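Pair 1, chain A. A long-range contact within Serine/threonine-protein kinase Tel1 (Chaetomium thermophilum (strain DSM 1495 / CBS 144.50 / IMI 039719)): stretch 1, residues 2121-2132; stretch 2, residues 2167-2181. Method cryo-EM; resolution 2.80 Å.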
# COMPACT_ATOMS: atom_id res chain seq x y z
N SER A 2121 7.24 19.83 12.94
CA SER A 2121 5.79 19.97 12.85
C SER A 2121 5.32 20.97 11.82
O SER A 2121 4.11 21.07 11.58
CB SER A 2121 5.21 20.36 14.22
OG SER A 2121 6.24 20.69 15.13
N GLY A 2122 6.22 21.73 11.20
CA GLY A 2122 5.82 22.81 10.33
C GLY A 2122 5.29 22.34 9.00
O GLY A 2122 5.25 21.15 8.68
N ARG A 2123 4.88 23.31 8.20
CA ARG A 2123 4.35 23.04 6.88
C ARG A 2123 5.43 22.45 5.99
O ARG A 2123 6.61 22.79 6.11
CB ARG A 2123 3.80 24.32 6.28
CG ARG A 2123 2.92 24.13 5.09
CD ARG A 2123 2.09 25.36 4.85
NE ARG A 2123 1.56 25.88 6.11
CZ ARG A 2123 0.58 26.76 6.19
NH1 ARG A 2123 0.16 27.19 7.37
NH2 ARG A 2123 -0.00 27.22 5.08
N TYR A 2124 5.04 21.57 5.08
CA TYR A 2124 6.05 20.82 4.35
C TYR A 2124 6.72 21.63 3.25
O TYR A 2124 7.91 21.44 3.00
CB TYR A 2124 5.47 19.55 3.74
CG TYR A 2124 6.46 18.84 2.86
CD1 TYR A 2124 7.58 18.23 3.40
CD2 TYR A 2124 6.28 18.79 1.50
CE1 TYR A 2124 8.49 17.60 2.60
CE2 TYR A 2124 7.19 18.15 0.69
CZ TYR A 2124 8.29 17.56 1.25
OH TYR A 2124 9.19 16.92 0.44
N ALA A 2125 5.99 22.53 2.59
CA ALA A 2125 6.60 23.32 1.52
C ALA A 2125 7.74 24.18 2.06
O ALA A 2125 8.84 24.20 1.50
CB ALA A 2125 5.54 24.18 0.85
N ASP A 2126 7.50 24.87 3.17
CA ASP A 2126 8.52 25.73 3.76
C ASP A 2126 9.72 24.93 4.22
O ASP A 2126 10.87 25.33 4.00
CB ASP A 2126 7.93 26.51 4.94
CG ASP A 2126 6.53 26.99 4.67
OD1 ASP A 2126 6.12 27.02 3.49
OD2 ASP A 2126 5.82 27.34 5.64
N VAL A 2127 9.47 23.79 4.87
CA VAL A 2127 10.55 22.98 5.40
C VAL A 2127 11.40 22.43 4.28
O VAL A 2127 12.63 22.47 4.34
CB VAL A 2127 9.98 21.86 6.29
CG1 VAL A 2127 11.07 20.91 6.68
CG2 VAL A 2127 9.36 22.44 7.51
N SER A 2128 10.77 21.91 3.23
CA SER A 2128 11.53 21.34 2.13
C SER A 2128 12.36 22.40 1.43
O SER A 2128 13.52 22.16 1.09
CB SER A 2128 10.60 20.65 1.15
OG SER A 2128 9.89 21.60 0.39
N GLN A 2129 11.78 23.59 1.22
CA GLN A 2129 12.52 24.67 0.59
C GLN A 2129 13.75 25.07 1.40
O GLN A 2129 14.86 25.14 0.86
CB GLN A 2129 11.58 25.85 0.41
CG GLN A 2129 12.22 27.09 -0.11
CD GLN A 2129 11.21 28.16 -0.37
OE1 GLN A 2129 10.02 27.91 -0.35
NE2 GLN A 2129 11.68 29.36 -0.60
N ILE A 2130 13.56 25.32 2.69
CA ILE A 2130 14.68 25.73 3.53
C ILE A 2130 15.75 24.65 3.57
O ILE A 2130 16.95 24.94 3.51
CB ILE A 2130 14.18 26.08 4.94
CG1 ILE A 2130 13.29 27.31 4.89
CG2 ILE A 2130 15.33 26.34 5.86
CD1 ILE A 2130 12.76 27.69 6.22
N LEU A 2131 15.35 23.38 3.65
CA LEU A 2131 16.33 22.32 3.81
C LEU A 2131 17.11 22.08 2.53
O LEU A 2131 18.32 21.80 2.57
CB LEU A 2131 15.64 21.05 4.28
CG LEU A 2131 15.21 21.05 5.74
CD1 LEU A 2131 14.59 19.73 6.07
CD2 LEU A 2131 16.39 21.29 6.63
N SER A 2132 16.46 22.18 1.37
CA SER A 2132 17.19 22.03 0.12
C SER A 2132 18.19 23.16 -0.08
O SER A 2132 19.33 22.92 -0.49
CB SER A 2132 16.22 21.98 -1.05
OG SER A 2132 15.75 23.27 -1.34
N LEU A 2167 21.08 15.61 9.76
CA LEU A 2167 19.99 16.33 10.41
C LEU A 2167 18.78 16.45 9.48
O LEU A 2167 17.63 16.18 9.88
CB LEU A 2167 20.51 17.69 10.84
CG LEU A 2167 19.73 18.70 11.65
CD1 LEU A 2167 19.33 18.12 12.97
CD2 LEU A 2167 20.65 19.87 11.86
N SER A 2168 19.02 16.86 8.24
CA SER A 2168 17.92 16.95 7.29
C SER A 2168 17.27 15.60 7.05
O SER A 2168 16.07 15.53 6.77
CB SER A 2168 18.40 17.53 5.96
OG SER A 2168 18.88 18.84 6.12
N SER A 2169 18.03 14.52 7.15
CA SER A 2169 17.45 13.20 6.92
C SER A 2169 16.51 12.80 8.05
O SER A 2169 15.46 12.21 7.80
CB SER A 2169 18.55 12.16 6.75
OG SER A 2169 19.16 11.89 7.99
N ASP A 2170 16.86 13.13 9.29
CA ASP A 2170 15.90 12.96 10.39
C ASP A 2170 14.61 13.73 10.11
O ASP A 2170 13.50 13.18 10.23
CB ASP A 2170 16.50 13.44 11.70
CG ASP A 2170 17.82 12.80 12.00
OD1 ASP A 2170 18.23 11.90 11.25
OD2 ASP A 2170 18.46 13.20 12.99
N ILE A 2171 14.73 15.01 9.76
CA ILE A 2171 13.54 15.83 9.55
C ILE A 2171 12.68 15.25 8.43
O ILE A 2171 11.47 15.12 8.57
CB ILE A 2171 13.92 17.29 9.25
CG1 ILE A 2171 14.67 17.88 10.42
CG2 ILE A 2171 12.69 18.09 9.01
CD1 ILE A 2171 15.36 19.15 10.10
N PHE A 2172 13.30 14.91 7.30
CA PHE A 2172 12.55 14.36 6.18
C PHE A 2172 11.94 13.01 6.52
O PHE A 2172 10.92 12.64 5.93
CB PHE A 2172 13.44 14.21 4.96
CG PHE A 2172 13.68 15.48 4.22
CD1 PHE A 2172 12.63 16.32 3.93
CD2 PHE A 2172 14.94 15.85 3.84
CE1 PHE A 2172 12.85 17.49 3.27
CE2 PHE A 2172 15.16 17.02 3.18
CZ PHE A 2172 14.11 17.84 2.89
N ARG A 2173 12.55 12.26 7.42
CA ARG A 2173 11.96 11.00 7.82
C ARG A 2173 10.66 11.21 8.58
O ARG A 2173 9.68 10.50 8.35
CB ARG A 2173 12.94 10.19 8.65
CG ARG A 2173 12.45 8.80 8.97
CD ARG A 2173 13.59 7.86 9.27
NE ARG A 2173 14.56 7.79 8.19
CZ ARG A 2173 15.81 8.21 8.30
NH1 ARG A 2173 16.63 8.11 7.27
NH2 ARG A 2173 16.23 8.73 9.44
N PHE A 2174 10.62 12.19 9.49
CA PHE A 2174 9.36 12.39 10.21
C PHE A 2174 8.22 12.79 9.29
O PHE A 2174 7.06 12.45 9.54
CB PHE A 2174 9.50 13.41 11.33
CG PHE A 2174 8.22 13.64 12.08
CD1 PHE A 2174 7.81 12.77 13.07
CD2 PHE A 2174 7.40 14.71 11.78
CE1 PHE A 2174 6.62 12.96 13.74
CE2 PHE A 2174 6.21 14.90 12.45
CZ PHE A 2174 5.83 14.03 13.44
N HIS A 2175 8.50 13.53 8.23
CA HIS A 2175 7.46 13.94 7.30
C HIS A 2175 7.02 12.84 6.35
O HIS A 2175 6.17 13.09 5.51
CB HIS A 2175 7.91 15.14 6.48
CG HIS A 2175 7.76 16.46 7.17
ND1 HIS A 2175 8.49 16.80 8.28
CD2 HIS A 2175 6.97 17.52 6.90
CE1 HIS A 2175 8.16 18.01 8.67
NE2 HIS A 2175 7.23 18.47 7.85
N ARG A 2176 7.61 11.65 6.46
CA ARG A 2176 7.33 10.54 5.55
C ARG A 2176 7.55 10.94 4.10
O ARG A 2176 6.75 10.63 3.22
CB ARG A 2176 5.91 10.01 5.74
CG ARG A 2176 5.56 9.63 7.16
CD ARG A 2176 6.40 8.47 7.64
NE ARG A 2176 5.98 7.98 8.94
CZ ARG A 2176 4.96 7.16 9.14
NH1 ARG A 2176 4.65 6.76 10.36
NH2 ARG A 2176 4.24 6.73 8.11
N ALA A 2177 8.65 11.64 3.84
CA ALA A 2177 9.03 12.04 2.49
C ALA A 2177 10.07 11.05 2.00
O ALA A 2177 11.25 11.16 2.31
CB ALA A 2177 9.56 13.47 2.48
N ARG A 2178 9.62 10.06 1.22
CA ARG A 2178 10.49 8.95 0.86
C ARG A 2178 11.56 9.39 -0.13
O ARG A 2178 12.73 9.04 0.01
CB ARG A 2178 9.68 7.81 0.27
CG ARG A 2178 8.58 7.28 1.14
CD ARG A 2178 9.07 6.99 2.52
NE ARG A 2178 8.02 6.42 3.35
CZ ARG A 2178 8.01 6.45 4.68
NH1 ARG A 2178 7.01 5.91 5.35
NH2 ARG A 2178 9.00 7.04 5.33
N GLN A 2179 11.16 10.14 -1.15
CA GLN A 2179 12.09 10.49 -2.20
C GLN A 2179 13.19 11.41 -1.69
O GLN A 2179 14.32 11.34 -2.17
CB GLN A 2179 11.34 11.13 -3.36
CG GLN A 2179 12.17 11.30 -4.61
CD GLN A 2179 12.74 10.00 -5.10
OE1 GLN A 2179 13.91 9.92 -5.47
NE2 GLN A 2179 11.92 8.97 -5.12
N GLU A 2180 12.90 12.24 -0.69
CA GLU A 2180 13.92 13.13 -0.18
C GLU A 2180 14.94 12.40 0.68
O GLU A 2180 16.13 12.72 0.63
CB GLU A 2180 13.29 14.27 0.60
CG GLU A 2180 12.49 15.21 -0.26
CD GLU A 2180 13.31 15.80 -1.39
OE1 GLU A 2180 14.53 15.98 -1.23
OE2 GLU A 2180 12.73 16.08 -2.46
N THR A 2181 14.51 11.41 1.46
CA THR A 2181 15.47 10.60 2.18
C THR A 2181 16.31 9.77 1.23
O THR A 2181 17.51 9.57 1.46
CB THR A 2181 14.76 9.68 3.18
OG1 THR A 2181 13.92 8.78 2.47
CG2 THR A 2181 13.94 10.48 4.13

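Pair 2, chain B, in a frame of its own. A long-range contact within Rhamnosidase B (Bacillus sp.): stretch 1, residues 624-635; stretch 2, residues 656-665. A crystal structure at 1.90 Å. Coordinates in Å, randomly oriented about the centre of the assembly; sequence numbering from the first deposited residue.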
# COMPACT_ATOMS: atom_id res chain seq x y z
N SER B 624 5.36 4.01 14.44
CA SER B 624 6.17 5.02 13.77
C SER B 624 5.44 6.36 13.77
O SER B 624 4.22 6.41 13.61
CB SER B 624 6.46 4.58 12.34
OG SER B 624 7.15 5.59 11.62
N VAL B 625 6.20 7.43 13.93
CA VAL B 625 5.63 8.77 13.95
C VAL B 625 6.35 9.74 13.03
O VAL B 625 7.58 9.76 12.97
CB VAL B 625 5.67 9.39 15.38
CG1 VAL B 625 5.28 10.87 15.32
CG2 VAL B 625 4.74 8.64 16.31
N ILE B 626 5.57 10.53 12.31
CA ILE B 626 6.09 11.56 11.43
C ILE B 626 5.27 12.79 11.81
O ILE B 626 4.07 12.86 11.52
CB ILE B 626 5.88 11.25 9.94
CG1 ILE B 626 6.67 9.99 9.55
CG2 ILE B 626 6.34 12.43 9.10
CD1 ILE B 626 6.54 9.61 8.09
N PRO B 627 5.89 13.76 12.50
CA PRO B 627 5.18 14.97 12.92
C PRO B 627 4.27 15.58 11.84
O PRO B 627 3.09 15.80 12.08
CB PRO B 627 6.31 15.91 13.33
CG PRO B 627 7.32 14.95 13.91
CD PRO B 627 7.31 13.81 12.90
N ASN B 628 4.83 15.84 10.67
CA ASN B 628 4.05 16.43 9.58
C ASN B 628 2.81 15.60 9.21
O ASN B 628 1.78 16.17 8.86
CB ASN B 628 4.94 16.64 8.35
CG ASN B 628 5.88 17.82 8.51
OD1 ASN B 628 6.90 17.92 7.82
ND2 ASN B 628 5.53 18.74 9.40
N TRP B 629 2.91 14.28 9.27
CA TRP B 629 1.76 13.45 8.94
C TRP B 629 0.63 13.72 9.92
O TRP B 629 -0.53 13.82 9.53
CB TRP B 629 2.12 11.96 8.96
CG TRP B 629 2.73 11.42 7.67
CD1 TRP B 629 2.63 10.13 7.20
CD2 TRP B 629 3.59 12.11 6.75
NE1 TRP B 629 3.37 9.99 6.05
CE2 TRP B 629 3.97 11.19 5.75
CE3 TRP B 629 4.07 13.43 6.67
CZ2 TRP B 629 4.81 11.53 4.69
CZ3 TRP B 629 4.91 13.77 5.61
CH2 TRP B 629 5.27 12.82 4.64
N THR B 630 0.97 13.84 11.20
CA THR B 630 -0.06 14.10 12.19
C THR B 630 -0.61 15.51 11.98
O THR B 630 -1.81 15.75 12.14
CB THR B 630 0.48 13.94 13.62
OG1 THR B 630 0.83 12.56 13.84
CG2 THR B 630 -0.57 14.34 14.65
N PHE B 631 0.26 16.44 11.60
CA PHE B 631 -0.19 17.80 11.34
C PHE B 631 -1.12 17.81 10.13
O PHE B 631 -2.08 18.58 10.08
CB PHE B 631 1.00 18.74 11.09
CG PHE B 631 1.98 18.81 12.23
CD1 PHE B 631 1.58 18.54 13.54
CD2 PHE B 631 3.31 19.16 11.99
CE1 PHE B 631 2.50 18.62 14.60
CE2 PHE B 631 4.23 19.24 13.05
CZ PHE B 631 3.82 18.97 14.35
N PHE B 632 -0.83 16.95 9.15
CA PHE B 632 -1.67 16.88 7.96
C PHE B 632 -3.01 16.25 8.30
O PHE B 632 -4.03 16.53 7.65
CB PHE B 632 -0.98 16.09 6.84
CG PHE B 632 0.25 16.77 6.29
CD1 PHE B 632 0.38 18.16 6.36
CD2 PHE B 632 1.27 16.02 5.72
CE1 PHE B 632 1.52 18.79 5.86
CE2 PHE B 632 2.41 16.65 5.22
CZ PHE B 632 2.54 18.03 5.30
N TRP B 633 -3.02 15.41 9.33
CA TRP B 633 -4.25 14.77 9.79
C TRP B 633 -5.15 15.86 10.36
O TRP B 633 -6.36 15.86 10.12
CB TRP B 633 -3.94 13.74 10.88
CG TRP B 633 -5.18 13.23 11.59
CD1 TRP B 633 -6.14 12.40 11.08
CD2 TRP B 633 -5.59 13.54 12.92
NE1 TRP B 633 -7.12 12.18 12.01
CE2 TRP B 633 -6.81 12.87 13.15
CE3 TRP B 633 -5.05 14.32 13.95
CZ2 TRP B 633 -7.51 12.96 14.37
CZ3 TRP B 633 -5.73 14.41 15.17
CH2 TRP B 633 -6.95 13.73 15.36
N ILE B 634 -4.57 16.77 11.12
CA ILE B 634 -5.35 17.86 11.70
C ILE B 634 -5.91 18.70 10.57
O ILE B 634 -7.08 19.09 10.58
CB ILE B 634 -4.48 18.73 12.64
CG1 ILE B 634 -4.09 17.92 13.88
CG2 ILE B 634 -5.25 19.99 13.04
CD1 ILE B 634 -3.13 18.63 14.82
N LEU B 635 -5.07 18.97 9.57
CA LEU B 635 -5.49 19.75 8.41
C LEU B 635 -6.67 19.03 7.74
O LEU B 635 -7.69 19.65 7.45
CB LEU B 635 -4.34 19.86 7.40
CG LEU B 635 -4.25 21.11 6.52
CD1 LEU B 635 -3.37 20.80 5.33
CD2 LEU B 635 -5.62 21.57 6.07
N ALA B 656 -9.32 14.66 20.39
CA ALA B 656 -8.16 13.96 19.86
C ALA B 656 -7.17 14.96 19.26
O ALA B 656 -5.95 14.76 19.32
CB ALA B 656 -8.59 12.95 18.80
N VAL B 657 -7.69 16.02 18.66
CA VAL B 657 -6.85 17.05 18.05
C VAL B 657 -6.11 17.83 19.13
O VAL B 657 -4.90 18.07 19.03
CB VAL B 657 -7.70 18.03 17.21
CG1 VAL B 657 -6.83 19.19 16.73
CG2 VAL B 657 -8.30 17.30 16.01
N LYS B 658 -6.84 18.24 20.16
CA LYS B 658 -6.28 18.99 21.27
C LYS B 658 -5.21 18.15 21.98
O LYS B 658 -4.12 18.62 22.28
CB LYS B 658 -7.39 19.36 22.25
CG LYS B 658 -6.96 20.18 23.46
CD LYS B 658 -8.17 20.47 24.34
CE LYS B 658 -7.79 21.30 25.55
NZ LYS B 658 -7.19 22.61 25.15
N HIS B 659 -5.56 16.89 22.22
CA HIS B 659 -4.67 15.95 22.89
C HIS B 659 -3.29 15.84 22.25
O HIS B 659 -2.27 15.97 22.93
CB HIS B 659 -5.33 14.57 22.94
CG HIS B 659 -4.46 13.50 23.53
ND1 HIS B 659 -4.05 13.51 24.84
CD2 HIS B 659 -3.91 12.40 22.97
CE1 HIS B 659 -3.29 12.46 25.08
NE2 HIS B 659 -3.18 11.77 23.96
N THR B 660 -3.24 15.61 20.94
CA THR B 660 -1.96 15.46 20.26
C THR B 660 -1.17 16.77 20.17
O THR B 660 0.05 16.77 20.33
CB THR B 660 -2.14 14.87 18.83
OG1 THR B 660 -0.86 14.47 18.32
CG2 THR B 660 -2.76 15.89 17.89
N LEU B 661 -1.86 17.88 19.94
CA LEU B 661 -1.17 19.17 19.86
C LEU B 661 -0.54 19.51 21.21
O LEU B 661 0.55 20.08 21.26
CB LEU B 661 -2.14 20.28 19.45
CG LEU B 661 -2.47 20.34 17.95
CD1 LEU B 661 -3.47 21.47 17.69
CD2 LEU B 661 -1.19 20.56 17.15
N THR B 662 -1.23 19.17 22.29
CA THR B 662 -0.73 19.43 23.63
C THR B 662 0.62 18.75 23.81
O THR B 662 1.57 19.35 24.32
CB THR B 662 -1.70 18.91 24.70
OG1 THR B 662 -2.92 19.66 24.65
CG2 THR B 662 -1.09 19.03 26.10
N HIS B 663 0.72 17.50 23.37
CA HIS B 663 1.97 16.76 23.50
C HIS B 663 3.07 17.21 22.54
O HIS B 663 4.25 17.09 22.86
CB HIS B 663 1.71 15.26 23.37
CG HIS B 663 1.00 14.68 24.54
ND1 HIS B 663 -0.35 14.87 24.77
CD2 HIS B 663 1.46 13.96 25.60
CE1 HIS B 663 -0.69 14.30 25.91
NE2 HIS B 663 0.39 13.74 26.43
N TYR B 664 2.70 17.74 21.37
CA TYR B 664 3.72 18.21 20.45
C TYR B 664 4.38 19.46 21.03
O TYR B 664 5.58 19.69 20.85
CB TYR B 664 3.13 18.52 19.07
CG TYR B 664 3.11 17.32 18.14
CD1 TYR B 664 1.98 16.52 18.02
CD2 TYR B 664 4.25 16.96 17.42
CE1 TYR B 664 1.98 15.39 17.21
CE2 TYR B 664 4.26 15.83 16.61
CZ TYR B 664 3.13 15.05 16.51
OH TYR B 664 3.14 13.92 15.72
N LEU B 665 3.58 20.27 21.73
CA LEU B 665 4.08 21.49 22.35
C LEU B 665 5.11 21.20 23.44
O LEU B 665 6.02 22.00 23.67
CB LEU B 665 2.91 22.30 22.94
CG LEU B 665 2.01 23.02 21.93
CD1 LEU B 665 0.85 23.69 22.65
CD2 LEU B 665 2.83 24.04 21.17

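Pair 1 and pair 2 each pack two helices in nearly antiparallel fashion, and 14 central residues superpose with an RMSD of 0.5 Å over N, CA and C. In pair 1 the axes approach to 11.1 Å with 162° between their N-to-C directions; in pair 2 the values are 11.0 Å and 149°. The register is also shared: A:Leu2131 faces A:Ser2168 with CA atoms 6.6 Å apart, and the matching B:Ile634 and B:Val657 have their CA atoms at the same 6.6 Å. At the other end, A:Tyr2124 and A:His2175 correspond to B:Pro627 and B:Tyr664. The first helices begin at the same position, with A:Arg2123 and its match B:Ile626 both at the N-cap, although their CA atoms lie 1.5 Å apart.

Midway, A:Val2127 and B:Thr630 coincide almost atom for atom, their side-chain centres 0.3 Å apart, because a valine and a threonine have the same branched shape. Each points toward the opposite helix. A:Val2127 CG1 meets A:Ile2171 CG2 at 4.0 Å, whereas B:Thr630 CG2 lies 3.7 Å from B:Thr660 OG1, so one junction is wholly apolar and the other sets a methyl against a hydroxyl.

The aromatic work is distributed differently. In pair 1 A:Phe2172, in rotamer m, is sideways at its CA-to-CB bond but brings its end nearer; A:Leu2131 CD1 sits over its face, 4.0 Å from the ring centroid in a CH-pi contact, while A:Ser2128 CA lies at the ring edge, 4.2 Å from A:Phe2172 CE1. In pair 2 the match of A:Ser2128 is B:Phe631 and that of A:Phe2172 is B:Leu661, so at these two positions the aromatic residue is on the first helix. B:Ile634 CD1 packs on B:Leu661 CD2 at 3.6 Å. B:Phe631 instead turns its edge to the face of B:Tyr664, with B:Phe631 CZ 3.7 Å from B:Tyr664 CD2 and the planes at 60°.

A:His2175 and B:Tyr664 fill one site, with side-chain centres 1.1 Å apart, and both reach toward the start of the first helix. The histidine makes a weak hydrogen bond from A:His2175 NE2 to A:Gly2122 O, 3.4 Å, and A:Tyr2124 CD1 approaches A:His2175 CD2 at 3.6 Å. The longer tyrosine carries its hydroxyl among B:Val625, B:Pro627 and B:Thr630: B:Tyr664 OH is 3.7 Å from B:Val625 CG1 and 3.3 Å from B:Thr630 OG1. Where A:Tyr2124 supplies an aromatic ring, B:Pro627 has its compact pyrrolidine ring, with B:Pro627 CB 3.9 Å from B:Tyr664 CE2.

At the far end, A:Ile2130 makes no contact across the pair, but its match B:Trp633 spans the gap, B:Trp633 CH2 lying 3.9 Å from B:Ala656 CB and also 3.9 Å from B:Val657 CG2. The buried areas remain similar, 496 and 448 Å².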